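Side-chain contacts in CdiI toxin (Salmonella enterica subsp. enterica serovar Rubislaw str. ATCC 10717, PDB 4ZQU), which is the immunity protein of a contact-dependent growth inhibition system and neutralises its cognate CdiA toxin by binding it in a complex: residues K100-Y105 with R111-D116; C120-N125 with I129-T134; H39-D44 with G51-D56; L32-V37 with L82-S87. All coordinates share one frame; numbering follows the deposited sequence.

Interaction 1 of 4, residues K100-Y105 with R111-D116; sequences KLMVHY and RALFKD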
loop_
_atom_site.group_PDB
_atom_site.type_symbol
_atom_site.label_atom_id
_atom_site.label_comp_id
_atom_site.label_asym_id
_atom_site.label_seq_id
_atom_site.Cartn_x
_atom_site.Cartn_y
_atom_site.Cartn_z
ATOM N N LYS B 100 -3.490 -16.096 -13.621
ATOM C CA LYS B 100 -2.501 -16.515 -14.613
ATOM C C LYS B 100 -1.379 -17.352 -14.001
ATOM O O LYS B 100 -0.822 -18.228 -14.660
ATOM C CB LYS B 100 -1.901 -15.299 -15.324
ATOM C CG LYS B 100 -2.775 -14.729 -16.425
ATOM C CD LYS B 100 -1.995 -13.764 -17.305
ATOM C CE LYS B 100 -2.845 -13.258 -18.462
ATOM N NZ LYS B 100 -4.048 -12.517 -17.987
ATOM N N LEU B 101 -1.050 -17.080 -12.742
ATOM C CA LEU B 101 0.022 -17.797 -12.063
ATOM C C LEU B 101 -0.436 -19.174 -11.584
ATOM O O LEU B 101 0.322 -20.144 -11.643
ATOM C CB LEU B 101 0.547 -16.976 -10.883
ATOM C CG LEU B 101 1.253 -15.658 -11.218
ATOM C CD1 LEU B 101 1.707 -14.976 -9.941
ATOM C CD2 LEU B 101 2.435 -15.878 -12.154
ATOM N N MET B 102 -1.675 -19.257 -11.109
ATOM C CA MET B 102 -2.227 -20.531 -10.661
ATOM C C MET B 102 -2.410 -21.482 -11.833
ATOM O O MET B 102 -2.166 -22.678 -11.712
ATOM C CB MET B 102 -3.561 -20.326 -9.941
ATOM C CG MET B 102 -3.427 -19.803 -8.522
ATOM S SD MET B 102 -5.004 -19.790 -7.649
ATOM C CE MET B 102 -5.944 -18.651 -8.661
ATOM N N VAL B 103 -2.841 -20.942 -12.968
ATOM C CA VAL B 103 -3.061 -21.748 -14.163
ATOM C C VAL B 103 -1.735 -22.194 -14.772
ATOM O O VAL B 103 -1.586 -23.342 -15.192
ATOM C CB VAL B 103 -3.881 -20.977 -15.215
ATOM C CG1 VAL B 103 -3.993 -21.780 -16.500
ATOM C CG2 VAL B 103 -5.263 -20.651 -14.670
ATOM N N HIS B 104 -0.775 -21.277 -14.807
ATOM C CA HIS B 104 0.540 -21.558 -15.370
ATOM C C HIS B 104 1.270 -22.634 -14.572
ATOM O O HIS B 104 1.909 -23.517 -15.146
ATOM C CB HIS B 104 1.378 -20.277 -15.418
ATOM C CG HIS B 104 2.706 -20.444 -16.092
ATOM N ND1 HIS B 104 3.733 -19.534 -15.939
ATOM C CD2 HIS B 104 3.172 -21.401 -16.922
ATOM C CE1 HIS B 104 4.774 -19.931 -16.644
ATOM N NE2 HIS B 104 4.465 -21.062 -17.252
ATOM N N TYR B 105 1.162 -22.564 -13.249
ATOM C CA TYR B 105 1.892 -23.478 -12.378
ATOM C C TYR B 105 0.998 -24.555 -11.764
ATOM O O TYR B 105 1.444 -25.328 -10.915
ATOM C CB TYR B 105 2.602 -22.694 -11.274
ATOM C CG TYR B 105 3.672 -21.762 -11.793
ATOM C CD1 TYR B 105 4.978 -22.203 -11.969
ATOM C CD2 TYR B 105 3.379 -20.444 -12.111
ATOM C CE1 TYR B 105 5.960 -21.356 -12.446
ATOM C CE2 TYR B 105 4.355 -19.590 -12.588
ATOM C CZ TYR B 105 5.644 -20.051 -12.755
ATOM O OH TYR B 105 6.620 -19.203 -13.231
ATOM N N ARG B 111 -4.262 -20.525 -1.816
ATOM C CA ARG B 111 -3.524 -20.626 -0.565
ATOM C C ARG B 111 -2.158 -21.286 -0.731
ATOM O O ARG B 111 -1.244 -20.993 0.032
ATOM C CB ARG B 111 -4.348 -21.372 0.487
ATOM C CG ARG B 111 -5.759 -20.830 0.677
ATOM C CD ARG B 111 -6.431 -21.469 1.888
ATOM N NE ARG B 111 -5.453 -22.039 2.815
ATOM C CZ ARG B 111 -5.078 -21.477 3.962
ATOM N NH1 ARG B 111 -5.594 -20.316 4.346
ATOM N NH2 ARG B 111 -4.179 -22.077 4.730
ATOM N N ALA B 112 -2.012 -22.157 -1.727
ATOM C CA ALA B 112 -0.723 -22.799 -1.981
ATOM C C ALA B 112 0.170 -21.900 -2.831
ATOM O O ALA B 112 1.396 -22.010 -2.783
ATOM C CB ALA B 112 -0.912 -24.152 -2.657
ATOM N N LEU B 113 -0.450 -21.019 -3.610
ATOM C CA LEU B 113 0.283 -20.033 -4.401
ATOM C C LEU B 113 1.070 -19.083 -3.504
ATOM O O LEU B 113 2.276 -18.904 -3.674
ATOM C CB LEU B 113 -0.674 -19.233 -5.293
ATOM C CG LEU B 113 -0.080 -18.029 -6.036
ATOM C CD1 LEU B 113 0.962 -18.464 -7.053
ATOM C CD2 LEU B 113 -1.172 -17.213 -6.712
ATOM N N PHE B 114 0.376 -18.489 -2.539
ATOM C CA PHE B 114 0.959 -17.460 -1.691
ATOM C C PHE B 114 1.645 -18.016 -0.449
ATOM O O PHE B 114 2.395 -17.300 0.211
ATOM C CB PHE B 114 -0.118 -16.459 -1.269
ATOM C CG PHE B 114 -0.715 -15.691 -2.414
ATOM C CD1 PHE B 114 -0.026 -14.636 -2.988
ATOM C CD2 PHE B 114 -1.965 -16.022 -2.913
ATOM C CE1 PHE B 114 -0.571 -13.928 -4.041
ATOM C CE2 PHE B 114 -2.517 -15.317 -3.967
ATOM C CZ PHE B 114 -1.819 -14.269 -4.531
ATOM N N LYS B 115 1.390 -19.285 -0.140
ATOM C CA LYS B 115 1.872 -19.901 1.097
ATOM C C LYS B 115 3.361 -19.681 1.341
ATOM O O LYS B 115 3.767 -19.278 2.432
ATOM C CB LYS B 115 1.583 -21.403 1.093
ATOM C CG LYS B 115 1.994 -22.114 2.367
ATOM C CD LYS B 115 1.517 -23.553 2.372
ATOM C CE LYS B 115 2.012 -24.292 1.145
ATOM N NZ LYS B 115 1.522 -25.696 1.107
ATOM N N ASP B 116 4.176 -19.945 0.326
ATOM C CA ASP B 116 5.619 -19.819 0.481
ATOM C C ASP B 116 6.165 -18.653 -0.332
ATOM O O ASP B 116 7.271 -18.721 -0.867
ATOM C CB ASP B 116 6.308 -21.123 0.078
ATOM C CG ASP B 116 5.954 -22.272 1.004
ATOM O OD1 ASP B 116 5.698 -22.008 2.196
ATOM O OD2 ASP B 116 5.915 -23.433 0.544
#
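L113 meets L101 and M102 through its two methyl branches. The contact is entirely apolar. L113 CD1 approaches the root of L101, 4.1 Å from L101 CB. L113 CD2 reaches M102 CG at 3.9 Å, and these two side chains cross at about a right angle. L113 thus lies against two neighbouring side chains of helix 87-105, one with each methyl. Its first torsion explains this. CG is anti to the backbone N (chi1 172°), which carries the branch point out toward the other helix. M102 touches with its CG rather than its sulfur.

These are two consecutive helices joined by a short connection. The short, weakly bonded helix 110-115 packs against the C-terminal part of helix 87-105. The closest CA atoms, M102 CA and L113 CA, are 6.8 Å apart. Y107 of the connection touches both M102 and L113, and V98, about one turn before L101 and M102, touches L113 as well.

Aromatic contacts lie beside this apolar touch. L113 CD2 sits 3.5 Å above the plane of the F114 ring, toward its rim. The Y105 ring is stacked with F18.

Polar bonds run within the long helix. H104 N donates to K100 O at 3.1 Å, and Y105 N donates to L101 O at 3.0 Å.

Interaction 2 of 4, residues C120-N125 with I129-T134; sequences CDICCN and ITISPT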
loop_
_atom_site.group_PDB
_atom_site.type_symbol
_atom_site.label_atom_id
_atom_site.label_comp_id
_atom_site.label_asym_id
_atom_site.label_seq_id
_atom_site.Cartn_x
_atom_site.Cartn_y
_atom_site.Cartn_z
ATOM N N CYS B 120 9.525 -8.459 -2.474
ATOM C CA CYS B 120 10.491 -7.368 -2.383
ATOM C C CYS B 120 10.072 -6.182 -3.251
ATOM O O CYS B 120 9.671 -6.351 -4.401
ATOM C CB CYS B 120 11.887 -7.844 -2.792
ATOM S SG CYS B 120 12.656 -8.986 -1.629
ATOM N N ASP B 121 10.172 -4.983 -2.686
ATOM C CA ASP B 121 9.842 -3.758 -3.402
ATOM C C ASP B 121 11.081 -3.161 -4.058
ATOM O O ASP B 121 12.141 -3.101 -3.443
ATOM C CB ASP B 121 9.223 -2.734 -2.452
ATOM C CG ASP B 121 8.128 -3.325 -1.592
ATOM O OD1 ASP B 121 7.295 -4.089 -2.126
ATOM O OD2 ASP B 121 8.105 -3.030 -0.379
ATOM N N ILE B 122 10.946 -2.716 -5.302
ATOM C CA ILE B 122 12.041 -2.043 -5.990
ATOM C C ILE B 122 11.624 -0.631 -6.403
ATOM O O ILE B 122 10.579 -0.440 -7.022
ATOM C CB ILE B 122 12.511 -2.827 -7.238
ATOM C CG1 ILE B 122 13.329 -4.056 -6.835
ATOM C CG2 ILE B 122 13.361 -1.947 -8.137
ATOM C CD1 ILE B 122 12.506 -5.263 -6.483
ATOM N N CYS B 123 12.440 0.353 -6.034
ATOM C CA CYS B 123 12.239 1.737 -6.448
ATOM C C CYS B 123 13.563 2.314 -6.946
ATOM O O CYS B 123 14.622 1.975 -6.427
ATOM C CB CYS B 123 11.687 2.576 -5.295
ATOM S SG CYS B 123 11.432 4.314 -5.696
ATOM N N CYS B 124 13.506 3.178 -7.952
ATOM C CA CYS B 124 14.723 3.746 -8.520
ATOM C C CYS B 124 14.532 5.209 -8.893
ATOM O O CYS B 124 13.541 5.575 -9.513
ATOM C CB CYS B 124 15.166 2.944 -9.749
ATOM S SG CYS B 124 16.538 3.661 -10.684
ATOM N N ASN B 125 15.482 6.046 -8.502
ATOM C CA ASN B 125 15.496 7.428 -8.954
ATOM C C ASN B 125 16.920 7.875 -9.258
ATOM O O ASN B 125 17.813 7.046 -9.442
ATOM C CB ASN B 125 14.844 8.354 -7.919
ATOM C CG ASN B 125 15.438 8.209 -6.527
ATOM O OD1 ASN B 125 16.559 7.730 -6.355
ATOM N ND2 ASN B 125 14.683 8.641 -5.522
ATOM N N ILE B 129 19.077 2.983 -6.100
ATOM C CA ILE B 129 18.143 1.883 -6.304
ATOM C C ILE B 129 17.858 1.204 -4.968
ATOM O O ILE B 129 18.762 0.659 -4.335
ATOM C CB ILE B 129 18.690 0.845 -7.299
ATOM C CG1 ILE B 129 19.002 1.504 -8.645
ATOM C CG2 ILE B 129 17.702 -0.295 -7.472
ATOM C CD1 ILE B 129 19.687 0.582 -9.629
ATOM N N THR B 130 16.603 1.242 -4.535
ATOM C CA THR B 130 16.240 0.690 -3.237
ATOM C C THR B 130 15.453 -0.612 -3.366
ATOM O O THR B 130 14.383 -0.648 -3.976
ATOM C CB THR B 130 15.411 1.693 -2.412
ATOM O OG1 THR B 130 16.123 2.933 -2.311
ATOM C CG2 THR B 130 15.151 1.147 -1.017
ATOM N N ILE B 131 15.996 -1.675 -2.784
ATOM C CA ILE B 131 15.326 -2.967 -2.752
ATOM C C ILE B 131 14.903 -3.271 -1.318
ATOM O O ILE B 131 15.747 -3.430 -0.431
ATOM C CB ILE B 131 16.229 -4.092 -3.297
ATOM C CG1 ILE B 131 16.886 -3.654 -4.610
ATOM C CG2 ILE B 131 15.427 -5.368 -3.495
ATOM C CD1 ILE B 131 17.767 -4.709 -5.240
ATOM N N SER B 132 13.595 -3.342 -1.095
ATOM C CA SER B 132 13.051 -3.416 0.256
ATOM C C SER B 132 12.355 -4.744 0.533
ATOM O O SER B 132 11.384 -5.093 -0.133
ATOM C CB SER B 132 12.076 -2.258 0.491
ATOM O OG SER B 132 11.603 -2.245 1.828
ATOM N N PRO B 133 12.851 -5.490 1.532
ATOM C CA PRO B 133 12.213 -6.747 1.930
ATOM C C PRO B 133 10.923 -6.503 2.715
ATOM O O PRO B 133 10.669 -5.380 3.155
ATOM C CB PRO B 133 13.277 -7.414 2.801
ATOM C CG PRO B 133 14.026 -6.268 3.398
ATOM C CD PRO B 133 14.037 -5.185 2.352
ATOM N N THR B 134 10.116 -7.547 2.880
ATOM C CA THR B 134 8.855 -7.431 3.605
ATOM C C THR B 134 8.679 -8.557 4.614
ATOM O O THR B 134 9.425 -9.536 4.607
ATOM C CB THR B 134 7.639 -7.450 2.654
ATOM O OG1 THR B 134 7.624 -8.680 1.917
ATOM C CG2 THR B 134 7.690 -6.283 1.685
#
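I122 and I131 lie side by side and point the same way across a beta hairpin. It is formed by strands 118-124 and 129-138, which run antiparallel in the main sheet. I131 CG2 is the touching branch, 4.2 Å from I122 CG1. With chi1 at -47° the CG2 methyl faces I122, and I131 also packs on L168 and A171 of helix 161-172. On the same face, C124 SG is swung anti to the backbone N (chi1 172°) and meets I129 CG1 at 3.9 Å.

The other face carries D121, C123, T130 and S132, and is more polar. D121 CB and S132 CB are 4.1 Å apart. The D121 carboxylate is held by a salt bridge to K70 of the CdiA-CT toxin chain, while S132 OG bonds to N152. T134 crosses D121 at about a right angle, its CG2 3.9 Å from D121 OD2. Its hydroxyl bonds to S119 O.

Four backbone bonds join the strands. D121 N and S132 O are 2.8 Å apart, as are S132 N and D121 O. C123 N reaches T130 O at 3.0 Å. T130 N meets C123 O at 2.8 Å.

Interaction 3 of 4, residues H39-D44 with G51-D56; sequences HLSSPD and GEMVKD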
loop_
_atom_site.group_PDB
_atom_site.type_symbol
_atom_site.label_atom_id
_atom_site.label_comp_id
_atom_site.label_asym_id
_atom_site.label_seq_id
_atom_site.Cartn_x
_atom_site.Cartn_y
_atom_site.Cartn_z
ATOM N N HIS B 39 8.365 -10.547 -15.923
ATOM C CA HIS B 39 9.401 -11.535 -16.195
ATOM C C HIS B 39 9.315 -12.689 -15.204
ATOM O O HIS B 39 9.541 -12.512 -14.007
ATOM C CB HIS B 39 10.790 -10.895 -16.145
ATOM C CG HIS B 39 11.008 -9.842 -17.188
ATOM N ND1 HIS B 39 11.004 -10.121 -18.538
ATOM C CD2 HIS B 39 11.240 -8.513 -17.078
ATOM C CE1 HIS B 39 11.219 -9.005 -19.215
ATOM N NE2 HIS B 39 11.366 -8.017 -18.354
ATOM N N LEU B 40 8.971 -13.869 -15.713
ATOM C CA LEU B 40 8.948 -15.084 -14.908
ATOM C C LEU B 40 10.248 -15.855 -15.086
ATOM O O LEU B 40 10.816 -15.882 -16.178
ATOM C CB LEU B 40 7.754 -15.966 -15.284
ATOM C CG LEU B 40 6.380 -15.515 -14.790
ATOM C CD1 LEU B 40 5.289 -16.388 -15.380
ATOM C CD2 LEU B 40 6.327 -15.552 -13.276
ATOM N N SER B 41 10.715 -16.481 -14.012
ATOM C CA SER B 41 11.965 -17.230 -14.056
ATOM C C SER B 41 12.005 -18.339 -13.009
ATOM O O SER B 41 11.246 -18.318 -12.041
ATOM C CB SER B 41 13.152 -16.284 -13.861
ATOM O OG SER B 41 13.586 -16.283 -12.510
ATOM N N SER B 42 12.888 -19.311 -13.216
ATOM C CA SER B 42 13.133 -20.339 -12.214
ATOM C C SER B 42 14.036 -19.747 -11.145
ATOM O O SER B 42 14.919 -18.946 -11.454
ATOM C CB SER B 42 13.772 -21.581 -12.836
ATOM O OG SER B 42 14.675 -21.231 -13.869
ATOM N N PRO B 43 13.823 -20.137 -9.880
ATOM C CA PRO B 43 14.529 -19.566 -8.725
ATOM C C PRO B 43 16.059 -19.646 -8.786
ATOM O O PRO B 43 16.708 -19.214 -7.835
ATOM C CB PRO B 43 14.001 -20.402 -7.555
ATOM C CG PRO B 43 12.653 -20.843 -7.999
ATOM C CD PRO B 43 12.794 -21.108 -9.467
ATOM N N ASP B 44 16.623 -20.171 -9.871
ATOM C CA ASP B 44 18.074 -20.269 -10.001
ATOM C C ASP B 44 18.607 -19.431 -11.164
ATOM O O ASP B 44 19.665 -19.725 -11.715
ATOM C CB ASP B 44 18.497 -21.732 -10.169
ATOM C CG ASP B 44 17.939 -22.362 -11.431
ATOM O OD1 ASP B 44 16.723 -22.218 -11.682
ATOM O OD2 ASP B 44 18.713 -23.014 -12.165
ATOM N N GLY B 51 18.906 -9.476 -12.951
ATOM C CA GLY B 51 19.123 -8.047 -12.834
ATOM C C GLY B 51 18.666 -7.285 -14.059
ATOM O O GLY B 51 18.218 -6.144 -13.959
ATOM N N GLU B 52 18.790 -7.909 -15.225
ATOM C CA GLU B 52 18.300 -7.301 -16.454
ATOM C C GLU B 52 16.781 -7.400 -16.509
ATOM O O GLU B 52 16.119 -6.580 -17.142
ATOM C CB GLU B 52 18.931 -7.963 -17.681
ATOM C CG GLU B 52 20.403 -7.633 -17.867
ATOM C CD GLU B 52 20.950 -8.138 -19.185
ATOM O OE1 GLU B 52 20.232 -8.884 -19.883
ATOM O OE2 GLU B 52 22.098 -7.784 -19.526
ATOM N N MET B 53 16.238 -8.412 -15.837
ATOM C CA MET B 53 14.793 -8.547 -15.674
ATOM C C MET B 53 14.250 -7.396 -14.845
ATOM O O MET B 53 13.200 -6.834 -15.149
ATOM C CB MET B 53 14.438 -9.879 -15.005
ATOM C CG MET B 53 14.520 -11.092 -15.916
ATOM S SD MET B 53 14.504 -12.651 -15.005
ATOM C CE MET B 53 13.139 -12.401 -13.871
ATOM N N VAL B 54 14.973 -7.051 -13.787
ATOM C CA VAL B 54 14.576 -5.953 -12.923
ATOM C C VAL B 54 14.703 -4.620 -13.656
ATOM O O VAL B 54 13.822 -3.768 -13.560
ATOM C CB VAL B 54 15.415 -5.923 -11.628
ATOM C CG1 VAL B 54 15.072 -4.702 -10.794
ATOM C CG2 VAL B 54 15.188 -7.194 -10.823
ATOM N N LYS B 55 15.786 -4.446 -14.406
ATOM C CA LYS B 55 16.022 -3.185 -15.101
ATOM C C LYS B 55 15.035 -2.967 -16.247
ATOM O O LYS B 55 14.556 -1.852 -16.459
ATOM C CB LYS B 55 17.459 -3.120 -15.624
ATOM C CG LYS B 55 18.183 -1.851 -15.201
ATOM C CD LYS B 55 19.572 -1.740 -15.809
ATOM C CE LYS B 55 20.129 -0.328 -15.640
ATOM N NZ LYS B 55 19.340 0.485 -14.663
ATOM N N ASP B 56 14.732 -4.035 -16.978
ATOM C CA ASP B 56 13.785 -3.962 -18.086
ATOM C C ASP B 56 12.381 -3.632 -17.582
ATOM O O ASP B 56 11.650 -2.865 -18.207
ATOM C CB ASP B 56 13.777 -5.275 -18.866
ATOM C CG ASP B 56 12.805 -5.258 -20.026
ATOM O OD1 ASP B 56 13.104 -4.607 -21.049
ATOM O OD2 ASP B 56 11.743 -5.905 -19.917
#
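H39 NE2 donates a hydrogen bond to D56 OD2 at 2.7 Å. The carboxylate oxygen lies in the imidazole plane, at the ring edge. The bond is bent, with 145° at the hydrogen, and D56 OD2 also comes within 3.2 Å of H39 CE1. OD2 is approached on its anti side, somewhat out of the carboxylate plane. Ring and carboxylate planes are turned 55° apart, so the two groups are not coplanar.

M53 forms the other half of the first shell. Its side chain and that of H39 slide past each other in opposite directions. M53 CG and the methyl both lie against H39 CB, and M53 CE is 3.6 Å from it. A bend at chi3 (47°) turns the methyl back toward the strand. There it also touches S41 CB at 3.9 Å. The backbone of M53 takes part too: M53 O is 3.2 Å from H39 CD2, oblique to the ring.

Further out, the two partners sit on regular structure. H39 and S41 are bonded through their backbones to V21 and I19 of strand 19-26. Both point their CB toward helix 47-59, with L40 between them pointing away. D56 is one turn after M53, and D56 N bonds to E52 O within the helix. The contact joins the end of strand 30-41 to the helix that follows it.

The chemistry is that of a histidine-carboxylate pair near the surface. The bond, with M53 packed alongside, probably restrains the ring's rotation, and the nearby aspartate would be expected to stabilise a protonated imidazole.

Interaction 4 of 4, residues L32-V37 with L82-S87; sequences LDPLGV and LDLYDS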
loop_
_atom_site.group_PDB
_atom_site.type_symbol
_atom_site.label_atom_id
_atom_site.label_comp_id
_atom_site.label_asym_id
_atom_site.label_seq_id
_atom_site.Cartn_x
_atom_site.Cartn_y
_atom_site.Cartn_z
ATOM N N LEU B 32 0.792 -2.492 -9.547
ATOM C CA LEU B 32 0.837 -3.310 -10.755
ATOM C C LEU B 32 0.330 -2.551 -11.974
ATOM O O LEU B 32 -0.833 -2.147 -12.031
ATOM C CB LEU B 32 0.022 -4.588 -10.554
ATOM C CG LEU B 32 0.049 -5.606 -11.694
ATOM C CD1 LEU B 32 1.461 -6.131 -11.899
ATOM C CD2 LEU B 32 -0.921 -6.743 -11.413
ATOM N N ASP B 33 1.224 -2.348 -12.935
ATOM C CA ASP B 33 0.910 -1.620 -14.158
ATOM C C ASP B 33 0.479 -2.583 -15.262
ATOM O O ASP B 33 1.280 -3.392 -15.726
ATOM C CB ASP B 33 2.130 -0.806 -14.604
ATOM C CG ASP B 33 1.811 0.191 -15.702
ATOM O OD1 ASP B 33 0.720 0.120 -16.299
ATOM O OD2 ASP B 33 2.673 1.050 -15.978
ATOM N N PRO B 34 -0.791 -2.494 -15.695
ATOM C CA PRO B 34 -1.291 -3.351 -16.778
ATOM C C PRO B 34 -0.585 -3.096 -18.108
ATOM O O PRO B 34 -0.688 -3.911 -19.020
ATOM C CB PRO B 34 -2.774 -2.973 -16.868
ATOM C CG PRO B 34 -2.860 -1.613 -16.267
ATOM C CD PRO B 34 -1.841 -1.603 -15.172
ATOM N N LEU B 35 0.124 -1.977 -18.213
ATOM C CA LEU B 35 0.878 -1.658 -19.419
ATOM C C LEU B 35 2.352 -2.005 -19.242
ATOM O O LEU B 35 3.142 -1.905 -20.181
ATOM C CB LEU B 35 0.723 -0.180 -19.770
ATOM C CG LEU B 35 -0.714 0.340 -19.815
ATOM C CD1 LEU B 35 -0.726 1.799 -20.228
ATOM C CD2 LEU B 35 -1.569 -0.500 -20.755
ATOM N N GLY B 36 2.714 -2.411 -18.028
ATOM C CA GLY B 36 4.082 -2.781 -17.719
ATOM C C GLY B 36 4.403 -4.186 -18.189
ATOM O O GLY B 36 3.569 -4.840 -18.816
ATOM N N VAL B 37 5.610 -4.655 -17.884
ATOM C CA VAL B 37 6.034 -5.984 -18.311
ATOM C C VAL B 37 6.254 -6.929 -17.133
ATOM O O VAL B 37 6.510 -6.496 -16.005
ATOM C CB VAL B 37 7.328 -5.922 -19.145
ATOM C CG1 VAL B 37 7.126 -5.041 -20.360
ATOM C CG2 VAL B 37 8.481 -5.410 -18.301
ATOM N N LEU B 82 -6.267 7.469 -15.225
ATOM C CA LEU B 82 -7.322 7.248 -14.245
ATOM C C LEU B 82 -7.624 5.766 -14.022
ATOM O O LEU B 82 -7.938 5.353 -12.906
ATOM C CB LEU B 82 -8.595 7.975 -14.672
ATOM C CG LEU B 82 -9.621 8.148 -13.555
ATOM C CD1 LEU B 82 -9.113 9.142 -12.514
ATOM C CD2 LEU B 82 -10.961 8.584 -14.126
ATOM N N ASP B 83 -7.532 4.975 -15.086
ATOM C CA ASP B 83 -7.863 3.552 -15.025
ATOM C C ASP B 83 -6.846 2.735 -14.232
ATOM O O ASP B 83 -7.181 1.683 -13.679
ATOM C CB ASP B 83 -7.989 2.979 -16.436
ATOM C CG ASP B 83 -9.228 3.467 -17.152
ATOM O OD1 ASP B 83 -10.243 3.746 -16.479
ATOM O OD2 ASP B 83 -9.183 3.580 -18.393
ATOM N N LEU B 84 -5.599 3.197 -14.210
ATOM C CA LEU B 84 -4.572 2.557 -13.404
ATOM C C LEU B 84 -4.959 2.609 -11.932
ATOM O O LEU B 84 -4.931 1.597 -11.228
ATOM C CB LEU B 84 -3.216 3.230 -13.622
ATOM C CG LEU B 84 -2.060 2.720 -12.755
ATOM C CD1 LEU B 84 -1.664 1.308 -13.152
ATOM C CD2 LEU B 84 -0.861 3.656 -12.814
ATOM N N TYR B 85 -5.347 3.800 -11.486
ATOM C CA TYR B 85 -5.644 4.057 -10.082
ATOM C C TYR B 85 -7.050 3.632 -9.654
ATOM O O TYR B 85 -7.338 3.573 -8.456
ATOM C CB TYR B 85 -5.445 5.542 -9.779
ATOM C CG TYR B 85 -3.996 5.945 -9.624
ATOM C CD1 TYR B 85 -3.268 6.438 -10.702
ATOM C CD2 TYR B 85 -3.354 5.835 -8.398
ATOM C CE1 TYR B 85 -1.941 6.809 -10.559
ATOM C CE2 TYR B 85 -2.031 6.200 -8.247
ATOM C CZ TYR B 85 -1.329 6.689 -9.329
ATOM O OH TYR B 85 -0.012 7.055 -9.176
ATOM N N ASP B 86 -7.919 3.340 -10.623
ATOM C CA ASP B 86 -9.298 2.939 -10.332
ATOM C C ASP B 86 -9.349 1.669 -9.484
ATOM O O ASP B 86 -8.747 0.658 -9.835
ATOM C CB ASP B 86 -10.087 2.734 -11.626
ATOM C CG ASP B 86 -11.505 2.253 -11.371
ATOM O OD1 ASP B 86 -12.372 3.089 -11.040
ATOM O OD2 ASP B 86 -11.752 1.037 -11.492
ATOM N N SER B 87 -10.082 1.731 -8.374
ATOM C CA SER B 87 -10.068 0.670 -7.367
ATOM C C SER B 87 -10.636 -0.653 -7.866
ATOM O O SER B 87 -10.207 -1.722 -7.430
ATOM C CB SER B 87 -10.839 1.112 -6.121
ATOM O OG SER B 87 -12.197 1.381 -6.425
#
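The first torsion of L84 puts CG anti to the backbone N (chi1 176°), and chi2 (69°) then turns CD1 toward D33 and P34. This one methyl makes the whole touch. It lies 3.5 Å from P34 CD, at the side of the proline ring, and 3.7 Å from L32 O. It is also 4.0 Å from D33 CA. The D33 side chain crosses that of L84 at about a right angle, with D33 OD1 4.1 Å from the methyl.

D33 and P34 begin a tight turn. D33 to G36 form a type I beta turn, closed by G36 N bonding to D33 O at 2.9 Å. An Asx turn overlaps it: L35 N donates to D33 OD1 at 2.9 Å. That donor comes from above the carboxylate plane. D33 is buried, and both carboxylate oxygens have partners. OD1 also takes a salt bridge from R62, and OD2 bonds to S25 of strand 19-26. R62 touches L84 too, so it borders both sides of the contact.

The turn interrupts strand 30-41, where L32 bonds through its backbone to the CdiA-CT toxin chain, consistent with beta-augmentation. Helix 82-85 is a single short turn. D86 follows it and caps the start of helix 87-105. R93 on that long helix bonds to L84 O and packs on P34, tying together the short helix, the long helix and the broken strand 30-41.

In the fold
Along the chain, interaction 3 falls between the two segments of interaction 4; interactions 1 and 2 follow in that order. Interactions 3 and 4 share strand 30-41, with centres about 21 Å apart, and V37 touches D56 between them. Interaction 2 is a hairpin of the same antiparallel sheet, about 15 Å from interaction 3, where I122 packs on V54. Interaction 1 belongs to the helical layer over the other side of strand 30-41: L40 touches L101, H104 and Y105. Interactions 1 and 2 are farthest apart, about 23 Å between centres. Toxin contacts are found at 2 and 4, so the bound toxin touches the protein near both.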